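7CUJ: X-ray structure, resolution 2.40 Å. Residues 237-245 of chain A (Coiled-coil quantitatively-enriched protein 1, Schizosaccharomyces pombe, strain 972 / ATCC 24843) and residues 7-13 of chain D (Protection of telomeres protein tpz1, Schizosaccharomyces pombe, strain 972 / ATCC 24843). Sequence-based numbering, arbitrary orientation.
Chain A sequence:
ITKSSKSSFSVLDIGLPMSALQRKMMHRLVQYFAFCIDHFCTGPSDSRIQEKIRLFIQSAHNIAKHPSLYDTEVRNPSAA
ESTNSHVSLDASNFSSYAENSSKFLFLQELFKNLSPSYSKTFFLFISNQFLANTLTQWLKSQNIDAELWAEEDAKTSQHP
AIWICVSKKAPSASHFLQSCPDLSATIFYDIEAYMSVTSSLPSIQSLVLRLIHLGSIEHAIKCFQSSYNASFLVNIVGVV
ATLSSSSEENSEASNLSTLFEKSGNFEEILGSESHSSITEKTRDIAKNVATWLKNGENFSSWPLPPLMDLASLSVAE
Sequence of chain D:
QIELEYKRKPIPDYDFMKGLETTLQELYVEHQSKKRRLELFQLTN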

# COMPACT_ATOMS: atom_id res chain seq x y z
N VAL A 237 3.43 -6.28 -15.60
CA VAL A 237 2.74 -5.84 -14.40
C VAL A 237 1.85 -4.64 -14.75
O VAL A 237 0.68 -4.60 -14.37
N GLY A 238 2.43 -3.68 -15.49
CA GLY A 238 1.75 -2.46 -15.88
C GLY A 238 0.47 -2.75 -16.66
O GLY A 238 -0.58 -2.19 -16.36
N VAL A 239 0.58 -3.65 -17.65
CA VAL A 239 -0.53 -3.98 -18.54
C VAL A 239 -1.64 -4.63 -17.72
O VAL A 239 -2.80 -4.24 -17.82
N VAL A 240 -1.26 -5.61 -16.89
CA VAL A 240 -2.20 -6.32 -16.05
C VAL A 240 -2.87 -5.33 -15.09
O VAL A 240 -4.09 -5.35 -14.94
N ALA A 241 -2.06 -4.45 -14.48
CA ALA A 241 -2.57 -3.43 -13.58
C ALA A 241 -3.62 -2.57 -14.29
O ALA A 241 -4.70 -2.34 -13.75
N THR A 242 -3.31 -2.11 -15.51
CA THR A 242 -4.21 -1.25 -16.26
C THR A 242 -5.51 -1.99 -16.56
O THR A 242 -6.59 -1.46 -16.31
N LEU A 243 -5.39 -3.21 -17.09
CA LEU A 243 -6.54 -3.98 -17.52
C LEU A 243 -7.49 -4.26 -16.35
O LEU A 243 -8.70 -4.35 -16.55
N SER A 244 -6.93 -4.37 -15.14
CA SER A 244 -7.69 -4.79 -13.97
C SER A 244 -7.97 -3.62 -13.02
O SER A 244 -8.20 -3.85 -11.83
N SER A 245 -7.98 -2.39 -13.54
CA SER A 245 -8.20 -1.22 -12.70
C SER A 245 -9.65 -0.72 -12.83
O SER A 245 -10.04 -0.38 -13.97
N LYS D 7 7.09 5.51 -19.76
CA LYS D 7 6.11 6.07 -20.68
C LYS D 7 4.83 6.46 -19.95
O LYS D 7 4.26 7.51 -20.22
N ARG D 8 4.38 5.60 -19.02
CA ARG D 8 2.99 5.60 -18.59
C ARG D 8 2.87 5.11 -17.14
O ARG D 8 3.78 4.45 -16.62
N LYS D 9 1.74 5.43 -16.50
CA LYS D 9 1.41 4.94 -15.17
C LYS D 9 0.73 3.58 -15.28
O LYS D 9 -0.06 3.35 -16.20
N PRO D 10 1.00 2.64 -14.35
CA PRO D 10 0.37 1.32 -14.38
C PRO D 10 -1.12 1.37 -14.02
O PRO D 10 -1.92 0.68 -14.65
N ILE D 11 -1.46 2.18 -13.03
CA ILE D 11 -2.83 2.37 -12.59
C ILE D 11 -3.21 3.83 -12.86
O ILE D 11 -2.85 4.71 -12.09
N PRO D 12 -3.91 4.12 -13.98
CA PRO D 12 -4.07 5.50 -14.46
C PRO D 12 -4.62 6.50 -13.44
O PRO D 12 -4.16 7.64 -13.39
N ASP D 13 -5.58 6.06 -12.61
CA ASP D 13 -6.28 6.95 -11.70
C ASP D 13 -5.58 7.01 -10.34
O ASP D 13 -5.98 7.81 -9.49

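Chain A presents the last turns of a helix to a segment of chain D without regular secondary structure, and the contact runs along one side of that helix. Val237(A), chi1 169° (t), points sideways; its nearest approach to the chain D stretch is CG1 to Pro10(D) CB, 5.8 Å, too far for contact. Gly238(A) gives the closest CA-CA approach, its CA lying 4.3 Å from Pro10(D) CA. An ideal CB here would point sideways, 4.3 Å from Pro10(D) CB. Val239(A) and Val240(A), both t, direct their CA-to-CB bonds away and make no contact.

Ala241(A) points toward chain D and supplies the apolar part of the interface: its CB lies 4.1 Å from Pro10(D) CB and 4.0 Å from Ile11(D) CG1, the latter side chain having chi1 -52° (m) and chi2 163° (t).

Thr242(A) is the polar centre. Its CA-to-CB bond runs sideways, but with chi1 -61° (m) OG1 reaches chain D and donates to Pro10(D) O at 2.6 Å. With its proton so committed, the same OG1 accepts from Arg8(D) NH2 at 2.8 Å (N-H...acceptor angle 147°) and from Arg8(D) NH1 at 2.9 Å (140°). These two bonds place OG1 at the edge of the guanidinium, near its plane. Arg8(D) reaches it with chi1 and chi2 t and chi3 62° (p); NE and NH2 also bond elsewhere in the structure. Thr242(A) N is 3.2 Å from Pro10(D) O, but the poor angle excludes a hydrogen bond; this amide instead donates to Gly238(A) O at 2.9 Å.

Leu243(A) points away, and Ser244(A), the first residue to leave helical phi/psi, is out of reach. Ser245(A), chi1 -71° (m), points toward chain D: its OG donates to Ala241(A) O at 2.5 Å while lying 3.5 Å from Ile11(D) CG2.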

# COMPACT_ATOMS: atom_id res chain seq x y z
CB VAL A 237 3.71 -5.50 -13.25
CG1 VAL A 237 3.01 -4.79 -12.10
CG2 VAL A 237 4.44 -6.73 -12.75
CB VAL A 239 -0.06 -4.88 -19.71
CG1 VAL A 239 -1.23 -5.51 -20.46
CG2 VAL A 239 0.84 -4.13 -20.68
CB VAL A 240 -1.53 -7.50 -15.32
CG1 VAL A 240 -2.23 -7.88 -14.03
CG2 VAL A 240 -1.41 -8.71 -16.23
CB ALA A 241 -1.45 -2.59 -13.01
CB THR A 242 -3.56 -0.68 -17.52
OG1 THR A 242 -2.43 0.10 -17.13
CG2 THR A 242 -4.50 0.18 -18.34
CB LEU A 243 -6.07 -5.29 -18.18
CG LEU A 243 -5.39 -5.14 -19.54
CD1 LEU A 243 -4.80 -6.47 -20.00
CD2 LEU A 243 -6.36 -4.60 -20.59
CB SER A 244 -6.99 -5.90 -13.24
OG SER A 244 -6.71 -6.99 -14.11
CB SER A 245 -7.21 -0.12 -13.00
OG SER A 245 -5.92 -0.48 -12.53
CB LYS D 7 5.77 5.06 -21.78
CG LYS D 7 6.91 4.70 -22.72
CD LYS D 7 6.52 3.66 -23.75
CE LYS D 7 7.37 3.70 -25.00
NZ LYS D 7 7.20 2.48 -25.82
CB ARG D 8 2.18 4.71 -19.54
CG ARG D 8 0.67 4.93 -19.51
CD ARG D 8 -0.07 3.98 -20.44
NE ARG D 8 0.09 2.57 -20.10
CZ ARG D 8 -0.73 1.87 -19.32
NH1 ARG D 8 -1.79 2.44 -18.77
NH2 ARG D 8 -0.48 0.59 -19.08
CB LYS D 9 0.45 5.90 -14.47
CG LYS D 9 1.10 6.98 -13.61
CD LYS D 9 0.17 7.53 -12.55
CE LYS D 9 -1.05 8.22 -13.13
NZ LYS D 9 -1.95 8.74 -12.06
CB PRO D 10 1.16 0.52 -13.33
CG PRO D 10 1.66 1.58 -12.37
CD PRO D 10 1.96 2.78 -13.24
CB ILE D 11 -2.99 1.98 -11.10
CG1 ILE D 11 -2.44 0.58 -10.83
CG2 ILE D 11 -4.44 2.12 -10.66
CD1 ILE D 11 -2.18 0.27 -9.37
CB PRO D 12 -5.00 5.36 -15.67
CG PRO D 12 -4.77 3.94 -16.14
CD PRO D 12 -4.56 3.15 -14.87
CB ASP D 13 -7.76 6.57 -11.59
CG ASP D 13 -7.99 5.19 -10.99
OD1 ASP D 13 -7.65 4.19 -11.66
OD2 ASP D 13 -8.51 5.13 -9.85